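Local coordinates for immune protein (Enterobacter cloacae, PDB 6D7Y) that probably protects its host cell from contact-dependent growth inhibition by binding and neutralising the toxic C-terminal tip of a CdiA protein, at residues K27-D33 against V67-S73; L17-K22 against F48-I53; L80-R86 against G97-M102. One frame throughout, in Å; residues are numbered along the deposited sequence.

The three contacts show how an antiparallel sheet is zipped together and how helices pack beside it. Contacts 1 and 3 lie in the sheet, their centres about 9 Å apart, and share a seam: strands 63-75 and 78-90 are adjacent, with backbone bonds joining M69 to V83 and F72 to L80. Contact 2 joins helix 17-25 to the start of helix 50-58, with its centre about 15 Å from that of contact 1 and 19 Å from that of contact 3. F48 connects all three, touching I31, V67 and L85. Along the chain, contacts 1 and 2 interleave, which ties both helices to edge strand 30-36, whereas contact 3 follows as a local hairpin.

Contact 1: residues K27-D33 against V67-S73; sequences KSDRIFD and VSMEGFS
R30 and E70 face each other across two antiparallel strands, and the arginine can be traced atom by atom. From its CB, a chi1 of 47° sets R30 CG between the backbone N and the carbonyl carbon, 4.0 Å from E70 CB. R30 CD then passes near E70 OE1, and the chain bends at chi3. The guanidinium finally comes back to that same oxygen, R30 NH2 lying 2.8 Å from E70 OE1 in a salt bridge. E70 OE1 lies close to the guanidinium plane, but the carboxylate is turned 86° against it, and NH2 meets OE1 from above the carboxylate plane.

F32 shares this face of the sheet. F32 CD1 lies over one face of the R30 guanidinium, toward its rim. The ring receives S68 CB over a face in a CH-pi contact, 3.9 Å from CB to the ring centroid, and meets E70 CB at its edge. On the other face, I31 CG2 touches CE of the selenomethionine M69 at 3.5 Å, while I31 CB packs on V67 CG2; here E25 and I24 of helix 17-25 and the loop residue F48 cover the strands.

Backbone bonds pair F32 with S68 in both directions. Farther along, K27 O accepts from both the N and the OG of S73, while D29 OD1 forms a salt bridge with K79. Between these points the register slips by one residue: D29 N, at 2.8 Å, and R30 N, at 3.2 Å, both donate to E70 O. Two residues opposite one make a classic beta bulge, here at the start of strand 30-36, an edge strand of the chain's antiparallel sheet.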
loop_
_atom_site.group_PDB
_atom_site.type_symbol
_atom_site.label_atom_id
_atom_site.label_comp_id
_atom_site.label_asym_id
_atom_site.label_seq_id
_atom_site.Cartn_x
_atom_site.Cartn_y
_atom_site.Cartn_z
ATOM N N LYS B 27 1.869 -11.271 -3.688
ATOM C CA LYS B 27 3.104 -11.367 -2.908
ATOM C C LYS B 27 2.817 -11.760 -1.446
ATOM O O LYS B 27 3.745 -11.916 -0.646
ATOM C CB LYS B 27 3.907 -10.062 -3.032
ATOM C CG LYS B 27 4.126 -9.675 -4.500
ATOM C CD LYS B 27 4.975 -8.420 -4.705
ATOM C CE LYS B 27 6.472 -8.685 -4.606
ATOM N NZ LYS B 27 6.897 -9.248 -3.307
ATOM N N SER B 28 1.535 -11.932 -1.105
ATOM C CA SER B 28 1.144 -12.360 0.241
ATOM C C SER B 28 0.609 -13.780 0.296
ATOM O O SER B 28 0.174 -14.341 -0.716
ATOM C CB SER B 28 0.062 -11.456 0.774
ATOM O OG SER B 28 -1.152 -11.606 0.049
ATOM N N ASP B 29 0.607 -14.340 1.505
ATOM C CA ASP B 29 0.091 -15.691 1.728
ATOM C C ASP B 29 -1.430 -15.681 1.750
ATOM O O ASP B 29 -2.058 -16.567 1.181
ATOM C CB ASP B 29 0.637 -16.289 3.016
ATOM C CG ASP B 29 2.120 -16.590 2.945
ATOM O OD1 ASP B 29 2.707 -16.511 1.853
ATOM O OD2 ASP B 29 2.698 -16.934 3.997
ATOM N N ARG B 30 -2.020 -14.691 2.413
ATOM C CA ARG B 30 -3.473 -14.587 2.479
ATOM C C ARG B 30 -3.942 -13.209 2.890
ATOM O O ARG B 30 -3.166 -12.418 3.413
ATOM C CB ARG B 30 -4.050 -15.662 3.426
ATOM C CG ARG B 30 -3.339 -15.792 4.762
ATOM C CD ARG B 30 -3.959 -16.913 5.592
ATOM N NE ARG B 30 -5.312 -16.549 6.021
ATOM C CZ ARG B 30 -5.617 -15.906 7.156
ATOM N NH1 ARG B 30 -6.887 -15.610 7.426
ATOM N NH2 ARG B 30 -4.675 -15.547 8.031
ATOM N N ILE B 31 -5.217 -12.927 2.613
ATOM C CA ILE B 31 -5.829 -11.655 2.984
ATOM C C ILE B 31 -7.131 -11.909 3.687
ATOM O O ILE B 31 -7.838 -12.879 3.393
ATOM C CB ILE B 31 -6.056 -10.683 1.805
ATOM C CG1 ILE B 31 -7.126 -11.172 0.828
ATOM C CG2 ILE B 31 -4.744 -10.411 1.094
ATOM C CD1 ILE B 31 -7.393 -10.178 -0.281
ATOM N N PHE B 32 -7.444 -11.016 4.606
ATOM C CA PHE B 32 -8.626 -11.123 5.437
ATOM C C PHE B 32 -8.915 -9.781 6.077
ATOM O O PHE B 32 -8.206 -8.792 5.835
ATOM C CB PHE B 32 -8.381 -12.175 6.521
ATOM C CG PHE B 32 -7.144 -11.925 7.325
ATOM C CD1 PHE B 32 -5.914 -12.376 6.872
ATOM C CD2 PHE B 32 -7.202 -11.225 8.522
ATOM C CE1 PHE B 32 -4.760 -12.137 7.594
ATOM C CE2 PHE B 32 -6.052 -10.989 9.257
ATOM C CZ PHE B 32 -4.825 -11.439 8.789
ATOM N N ASP B 33 -9.953 -9.763 6.901
ATOM C CA ASP B 33 -10.392 -8.559 7.607
ATOM C C ASP B 33 -10.688 -7.388 6.653
ATOM O O ASP B 33 -10.147 -6.301 6.795
ATOM C CB ASP B 33 -9.373 -8.145 8.679
ATOM C CG ASP B 33 -9.907 -7.058 9.608
ATOM O OD1 ASP B 33 -11.139 -6.989 9.817
ATOM O OD2 ASP B 33 -9.092 -6.287 10.139
ATOM N N VAL B 67 -7.730 -3.979 4.195
ATOM C CA VAL B 67 -7.664 -5.407 4.326
ATOM C C VAL B 67 -6.349 -5.771 4.975
ATOM O O VAL B 67 -5.335 -5.118 4.740
ATOM C CB VAL B 67 -7.834 -6.090 2.937
ATOM C CG1 VAL B 67 -6.792 -5.625 1.955
ATOM C CG2 VAL B 67 -7.789 -7.593 3.046
ATOM N N SER B 68 -6.377 -6.773 5.848
ATOM C CA SER B 68 -5.160 -7.251 6.472
ATOM C C SER B 68 -4.582 -8.316 5.561
ATOM O O SER B 68 -5.318 -9.132 4.986
ATOM C CB SER B 68 -5.414 -7.807 7.881
ATOM O OG SER B 68 -5.812 -6.763 8.744
HETATM N N MSE B 69 -3.268 -8.312 5.448
HETATM C CA MSE B 69 -2.564 -9.234 4.593
HETATM C C MSE B 69 -1.587 -9.932 5.474
HETATM O O MSE B 69 -0.998 -9.309 6.348
HETATM C CB MSE B 69 -1.902 -8.362 3.509
HETATM C CG MSE B 69 -1.045 -9.132 2.518
HETATM SE SE MSE B 69 -0.609 -8.086 0.878
HETATM C CE MSE B 69 -2.468 -7.859 0.258
ATOM N N GLU B 70 -1.454 -11.244 5.310
ATOM C CA GLU B 70 -0.474 -12.023 6.058
ATOM C C GLU B 70 0.565 -12.604 5.120
ATOM O O GLU B 70 0.226 -13.077 4.017
ATOM C CB GLU B 70 -1.159 -13.163 6.819
ATOM C CG GLU B 70 -0.178 -14.093 7.511
ATOM C CD GLU B 70 -0.856 -15.231 8.227
ATOM O OE1 GLU B 70 -2.028 -15.074 8.643
ATOM O OE2 GLU B 70 -0.206 -16.284 8.386
ATOM N N GLY B 71 1.816 -12.601 5.579
ATOM C CA GLY B 71 2.932 -13.172 4.836
ATOM C C GLY B 71 3.231 -12.424 3.551
ATOM O O GLY B 71 3.256 -13.019 2.485
ATOM N N PHE B 72 3.461 -11.120 3.656
ATOM C CA PHE B 72 3.750 -10.304 2.480
ATOM C C PHE B 72 5.249 -10.289 2.205
ATOM O O PHE B 72 6.007 -9.825 3.037
ATOM C CB PHE B 72 3.265 -8.866 2.693
ATOM C CG PHE B 72 3.505 -7.984 1.510
ATOM C CD1 PHE B 72 2.625 -7.997 0.436
ATOM C CD2 PHE B 72 4.631 -7.169 1.440
ATOM C CE1 PHE B 72 2.847 -7.203 -0.677
ATOM C CE2 PHE B 72 4.853 -6.368 0.328
ATOM C CZ PHE B 72 3.963 -6.386 -0.730
ATOM N N SER B 73 5.671 -10.810 1.050
ATOM C CA SER B 73 7.095 -10.832 0.698
ATOM C C SER B 73 7.375 -9.569 -0.096
ATOM O O SER B 73 6.699 -9.296 -1.081
ATOM C CB SER B 73 7.451 -12.073 -0.122
ATOM O OG SER B 73 6.728 -12.103 -1.337
#

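Contact 2: residues L17-K22 against F48-I53; sequences LFFLLK and FSELLI
F18 reaches from helix 17-25 to the first turn of helix 50-58 and has the most surface covered by this contact. With CG anti to the backbone N (chi1 170°), its ring projects toward helix 50-58 and slides between two aliphatic chains. E50 CG sits over the centre of one face, 3.5 Å from the ring centroid in a CH-pi contact, and K22 CG of the ring's own helix lies against the opposite face. The ring edge abuts I53 CG1, and F18 CE1 comes 3.4 Å from E50 N.

This is helix packing in an alpha+beta arrangement: helix 17-25 rests on the antiparallel sheet through L17 and L21, which touch V96, and the later helix begins alongside it. S49 is the N-cap there, its OG accepting a weak bond from L52 N.

F48, just before that cap, presents one ring face to L21, whose CB stands over it 4.2 Å from the centroid. The same ring reaches L85 of the sheet. K22 CD runs past F48 CB in the opposite direction, toward a salt bridge between K22 NZ and E25. I53 branches between two leucines: its CG2 rests 3.7 Å from L17 CD2, whereas its CD1 presses on L21 CD1 at 3.4 Å, tighter than usual for two methyl groups.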
loop_
_atom_site.group_PDB
_atom_site.type_symbol
_atom_site.label_atom_id
_atom_site.label_comp_id
_atom_site.label_asym_id
_atom_site.label_seq_id
_atom_site.Cartn_x
_atom_site.Cartn_y
_atom_site.Cartn_z
ATOM N N LEU B 17 -5.878 0.148 -11.188
ATOM C CA LEU B 17 -6.065 -0.180 -9.763
ATOM C C LEU B 17 -6.258 -1.669 -9.452
ATOM O O LEU B 17 -5.529 -2.227 -8.644
ATOM C CB LEU B 17 -7.231 0.634 -9.199
ATOM C CG LEU B 17 -7.598 0.438 -7.726
ATOM C CD1 LEU B 17 -6.384 0.612 -6.825
ATOM C CD2 LEU B 17 -8.711 1.408 -7.361
ATOM N N PHE B 18 -7.254 -2.303 -10.057
ATOM C CA PHE B 18 -7.471 -3.741 -9.833
ATOM C C PHE B 18 -6.195 -4.566 -10.043
ATOM O O PHE B 18 -5.854 -5.414 -9.235
ATOM C CB PHE B 18 -8.566 -4.290 -10.753
ATOM C CG PHE B 18 -8.660 -5.800 -10.740
ATOM C CD1 PHE B 18 -9.342 -6.466 -9.723
ATOM C CD2 PHE B 18 -8.042 -6.555 -11.728
ATOM C CE1 PHE B 18 -9.415 -7.856 -9.705
ATOM C CE2 PHE B 18 -8.107 -7.941 -11.712
ATOM C CZ PHE B 18 -8.800 -8.595 -10.704
ATOM N N PHE B 19 -5.490 -4.303 -11.136
ATOM C CA PHE B 19 -4.278 -5.060 -11.461
ATOM C C PHE B 19 -3.129 -4.762 -10.495
ATOM O O PHE B 19 -2.314 -5.643 -10.193
ATOM C CB PHE B 19 -3.953 -4.856 -12.943
ATOM C CG PHE B 19 -5.103 -5.255 -13.839
ATOM C CD1 PHE B 19 -5.346 -6.598 -14.120
ATOM C CD2 PHE B 19 -5.987 -4.294 -14.349
ATOM C CE1 PHE B 19 -6.427 -6.977 -14.901
ATOM C CE2 PHE B 19 -7.065 -4.668 -15.143
ATOM C CZ PHE B 19 -7.288 -6.013 -15.417
ATOM N N LEU B 20 -3.077 -3.530 -9.993
ATOM C CA LEU B 20 -2.085 -3.183 -8.982
ATOM C C LEU B 20 -2.414 -3.999 -7.729
ATOM O O LEU B 20 -1.545 -4.631 -7.151
ATOM C CB LEU B 20 -2.122 -1.691 -8.647
ATOM C CG LEU B 20 -1.200 -1.211 -7.512
ATOM C CD1 LEU B 20 0.255 -1.500 -7.814
ATOM C CD2 LEU B 20 -1.399 0.274 -7.276
ATOM N N LEU B 21 -3.689 -4.013 -7.350
ATOM C CA LEU B 21 -4.103 -4.749 -6.152
ATOM C C LEU B 21 -3.810 -6.240 -6.279
ATOM O O LEU B 21 -3.346 -6.839 -5.318
ATOM C CB LEU B 21 -5.560 -4.457 -5.781
ATOM C CG LEU B 21 -5.831 -3.006 -5.319
ATOM C CD1 LEU B 21 -7.326 -2.738 -5.250
ATOM C CD2 LEU B 21 -5.156 -2.659 -3.993
ATOM N N LYS B 22 -4.046 -6.828 -7.460
ATOM C CA LYS B 22 -3.746 -8.256 -7.694
ATOM C C LYS B 22 -2.246 -8.494 -7.606
ATOM O O LYS B 22 -1.809 -9.510 -7.096
ATOM C CB LYS B 22 -4.275 -8.736 -9.061
ATOM C CG LYS B 22 -5.792 -8.755 -9.211
ATOM C CD LYS B 22 -6.494 -9.678 -8.223
ATOM C CE LYS B 22 -6.124 -11.146 -8.394
ATOM N NZ LYS B 22 -6.805 -11.978 -7.355
ATOM N N PHE B 48 -9.897 -10.025 -4.248
ATOM C CA PHE B 48 -10.229 -8.898 -5.104
ATOM C C PHE B 48 -10.836 -9.353 -6.430
ATOM O O PHE B 48 -10.330 -10.270 -7.070
ATOM C CB PHE B 48 -8.998 -8.043 -5.397
ATOM C CG PHE B 48 -8.376 -7.429 -4.179
ATOM C CD1 PHE B 48 -9.085 -6.520 -3.411
ATOM C CD2 PHE B 48 -7.055 -7.701 -3.839
ATOM C CE1 PHE B 48 -8.508 -5.935 -2.296
ATOM C CE2 PHE B 48 -6.467 -7.110 -2.729
ATOM C CZ PHE B 48 -7.196 -6.227 -1.957
ATOM N N SER B 49 -11.926 -8.704 -6.818
ATOM C CA SER B 49 -12.604 -8.970 -8.072
ATOM C C SER B 49 -12.651 -7.637 -8.791
ATOM O O SER B 49 -12.523 -6.583 -8.160
ATOM C CB SER B 49 -14.011 -9.513 -7.828
ATOM O OG SER B 49 -14.759 -8.623 -7.022
ATOM N N GLU B 50 -12.815 -7.678 -10.110
ATOM C CA GLU B 50 -12.853 -6.456 -10.911
ATOM C C GLU B 50 -14.091 -5.609 -10.623
ATOM O O GLU B 50 -14.037 -4.389 -10.728
ATOM C CB GLU B 50 -12.761 -6.781 -12.413
ATOM C CG GLU B 50 -11.501 -7.560 -12.781
ATOM C CD GLU B 50 -11.343 -7.813 -14.272
ATOM O OE1 GLU B 50 -11.893 -7.033 -15.079
ATOM O OE2 GLU B 50 -10.642 -8.787 -14.639
ATOM N N LEU B 51 -15.201 -6.255 -10.257
ATOM C CA LEU B 51 -16.450 -5.539 -9.942
ATOM C C LEU B 51 -16.363 -4.839 -8.580
ATOM O O LEU B 51 -17.008 -3.812 -8.375
ATOM C CB LEU B 51 -17.672 -6.468 -10.019
ATOM C CG LEU B 51 -17.956 -7.079 -11.395
ATOM C CD1 LEU B 51 -19.153 -8.020 -11.322
ATOM C CD2 LEU B 51 -18.179 -6.003 -12.455
ATOM N N LEU B 52 -15.585 -5.405 -7.657
ATOM C CA LEU B 52 -15.354 -4.781 -6.354
ATOM C C LEU B 52 -14.727 -3.399 -6.565
ATOM O O LEU B 52 -15.186 -2.396 -6.018
ATOM C CB LEU B 52 -14.403 -5.645 -5.509
ATOM C CG LEU B 52 -13.693 -5.043 -4.282
ATOM C CD1 LEU B 52 -14.628 -4.365 -3.288
ATOM C CD2 LEU B 52 -12.875 -6.123 -3.589
ATOM N N ILE B 53 -13.683 -3.373 -7.383
ATOM C CA ILE B 53 -12.963 -2.148 -7.691
ATOM C C ILE B 53 -13.821 -1.165 -8.484
ATOM O O ILE B 53 -13.778 0.042 -8.242
ATOM C CB ILE B 53 -11.660 -2.468 -8.460
ATOM C CG1 ILE B 53 -10.831 -3.534 -7.706
ATOM C CG2 ILE B 53 -10.864 -1.199 -8.738
ATOM C CD1 ILE B 53 -10.584 -3.246 -6.243
#

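Contact 3: residues L80-R86 against G97-M102; sequences LPVVLLR and GLCFYM
L80 sets its CD1 over the centre of the F100 ring, 3.9 Å from the centroid, in a CH-pi contact. F100 CG is held close to both the backbone N and C (chi1 55°), which turns a ring face to L80. V83 and F100 lie side by side, V83 CG2 against F100 CB, while V83 CG1 touches L98 CB at 3.7 Å and L85 CD1 meets L98 CD1 at the same distance with the two chains pointing the same way. At the L80-F100 end helix 105-126 closes this buried side, F115 receiving L80 and V111 receiving F100; at the L85 end L21 of helix 17-25 and F48 do so.

The two strands form a beta hairpin. L84 and C99 are a hydrogen-bonded pair, L84 N to C99 O at 2.8 Å and nearly straight; R86 and G97 form the next such pair, with R86 N to G97 O at 2.7 Å, while L85 and L98 make the non-hydrogen-bonded pair between them.

On the other side the packing is much sparser. L84 CB and C99 CB come no closer than 4.2 Å, and R86 CD brushes C99 SG before the arginine chain leads away, its side chain also touching Y64 of strand 63-75.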
loop_
_atom_site.group_PDB
_atom_site.type_symbol
_atom_site.label_atom_id
_atom_site.label_comp_id
_atom_site.label_asym_id
_atom_site.label_seq_id
_atom_site.Cartn_x
_atom_site.Cartn_y
_atom_site.Cartn_z
ATOM N N LEU B 80 7.112 -9.712 5.606
ATOM C CA LEU B 80 6.505 -9.051 6.766
ATOM C C LEU B 80 5.358 -9.933 7.275
ATOM O O LEU B 80 4.512 -10.351 6.473
ATOM C CB LEU B 80 5.959 -7.691 6.345
ATOM C CG LEU B 80 6.956 -6.817 5.576
ATOM C CD1 LEU B 80 6.306 -5.512 5.137
ATOM C CD2 LEU B 80 8.205 -6.547 6.405
ATOM N N PRO B 81 5.313 -10.217 8.595
ATOM C CA PRO B 81 4.212 -11.054 9.135
ATOM C C PRO B 81 2.787 -10.522 8.886
ATOM O O PRO B 81 1.936 -11.308 8.440
ATOM C CB PRO B 81 4.503 -11.102 10.639
ATOM C CG PRO B 81 5.967 -10.845 10.758
ATOM C CD PRO B 81 6.330 -9.921 9.624
ATOM N N VAL B 82 2.522 -9.225 9.166
ATOM C CA VAL B 82 1.171 -8.667 8.944
ATOM C C VAL B 82 1.209 -7.224 8.411
ATOM O O VAL B 82 1.849 -6.366 9.008
ATOM C CB VAL B 82 0.314 -8.660 10.230
ATOM C CG1 VAL B 82 -1.115 -8.225 9.894
ATOM C CG2 VAL B 82 0.297 -10.036 10.901
ATOM N N VAL B 83 0.455 -6.964 7.347
ATOM C CA VAL B 83 0.384 -5.633 6.742
ATOM C C VAL B 83 -1.071 -5.205 6.588
ATOM O O VAL B 83 -1.962 -6.053 6.298
ATOM C CB VAL B 83 1.037 -5.667 5.348
ATOM C CG1 VAL B 83 0.878 -4.335 4.611
ATOM C CG2 VAL B 83 2.495 -6.071 5.468
ATOM N N LEU B 84 -1.328 -3.922 6.837
ATOM C CA LEU B 84 -2.651 -3.335 6.636
ATOM C C LEU B 84 -2.599 -2.629 5.272
ATOM O O LEU B 84 -1.821 -1.726 5.118
ATOM C CB LEU B 84 -2.964 -2.293 7.706
ATOM C CG LEU B 84 -4.272 -1.491 7.560
ATOM C CD1 LEU B 84 -5.504 -2.383 7.567
ATOM C CD2 LEU B 84 -4.377 -0.429 8.649
ATOM N N LEU B 85 -3.417 -3.072 4.320
ATOM C CA LEU B 85 -3.485 -2.481 2.989
ATOM C C LEU B 85 -4.632 -1.510 3.020
ATOM O O LEU B 85 -5.758 -1.893 3.410
ATOM C CB LEU B 85 -3.773 -3.551 1.965
ATOM C CG LEU B 85 -3.933 -3.127 0.506
ATOM C CD1 LEU B 85 -2.619 -2.616 -0.015
ATOM C CD2 LEU B 85 -4.426 -4.307 -0.310
ATOM N N ARG B 86 -4.381 -0.268 2.588
ATOM C CA ARG B 86 -5.395 0.772 2.597
ATOM C C ARG B 86 -5.599 1.279 1.171
ATOM O O ARG B 86 -4.624 1.534 0.475
ATOM C CB ARG B 86 -4.939 1.942 3.464
ATOM C CG ARG B 86 -4.626 1.558 4.884
ATOM C CD ARG B 86 -4.193 2.718 5.766
ATOM N NE ARG B 86 -5.289 3.593 6.209
ATOM C CZ ARG B 86 -5.480 4.881 5.892
ATOM N NH1 ARG B 86 -4.638 5.575 5.127
ATOM N NH2 ARG B 86 -6.536 5.507 6.400
ATOM N N GLY B 97 -1.963 2.157 0.146
ATOM C CA GLY B 97 -0.928 2.206 1.132
ATOM C C GLY B 97 -0.809 0.918 1.885
ATOM O O GLY B 97 -1.782 0.190 1.984
ATOM N N LEU B 98 0.404 0.643 2.348
ATOM C CA LEU B 98 0.724 -0.549 3.154
ATOM C C LEU B 98 1.333 -0.100 4.467
ATOM O O LEU B 98 2.393 0.538 4.463
ATOM C CB LEU B 98 1.709 -1.471 2.434
ATOM C CG LEU B 98 1.198 -2.289 1.238
ATOM C CD1 LEU B 98 0.866 -1.412 0.041
ATOM C CD2 LEU B 98 2.256 -3.307 0.831
ATOM N N CYS B 99 0.719 -0.485 5.603
ATOM C CA CYS B 99 1.214 -0.075 6.926
ATOM C C CYS B 99 1.615 -1.340 7.665
ATOM O O CYS B 99 0.884 -2.331 7.593
ATOM C CB CYS B 99 0.108 0.617 7.730
ATOM S SG CYS B 99 -0.604 2.057 6.907
ATOM N N PHE B 100 2.752 -1.288 8.352
ATOM C CA PHE B 100 3.319 -2.427 9.100
ATOM C C PHE B 100 4.249 -1.967 10.220
ATOM O O PHE B 100 4.916 -0.941 10.106
ATOM C CB PHE B 100 4.098 -3.336 8.146
ATOM C CG PHE B 100 5.170 -2.615 7.365
ATOM C CD1 PHE B 100 4.866 -1.985 6.177
ATOM C CD2 PHE B 100 6.480 -2.577 7.828
ATOM C CE1 PHE B 100 5.849 -1.314 5.457
ATOM C CE2 PHE B 100 7.466 -1.924 7.125
ATOM C CZ PHE B 100 7.160 -1.275 5.944
ATOM N N TYR B 101 4.277 -2.704 11.334
ATOM C CA TYR B 101 5.182 -2.337 12.410
ATOM C C TYR B 101 6.563 -2.943 12.187
ATOM O O TYR B 101 6.696 -3.977 11.513
ATOM C CB TYR B 101 4.647 -2.816 13.794
ATOM C CG TYR B 101 3.455 -2.043 14.285
ATOM C CD1 TYR B 101 2.162 -2.414 13.935
ATOM C CD2 TYR B 101 3.611 -0.931 15.106
ATOM C CE1 TYR B 101 1.055 -1.694 14.391
ATOM C CE2 TYR B 101 2.525 -0.209 15.561
ATOM C CZ TYR B 101 1.249 -0.581 15.195
ATOM O OH TYR B 101 0.164 0.134 15.659
HETATM N N MSE B 102 7.587 -2.304 12.757
HETATM C CA MSE B 102 8.959 -2.836 12.753
HETATM C C MSE B 102 9.466 -2.567 14.145
HETATM O O MSE B 102 9.095 -1.568 14.758
HETATM C CB MSE B 102 9.903 -2.242 11.717
HETATM C CG MSE B 102 9.437 -2.465 10.283
HETATM SE SE MSE B 102 9.533 -4.359 9.710
HETATM C CE MSE B 102 11.464 -4.676 9.975
#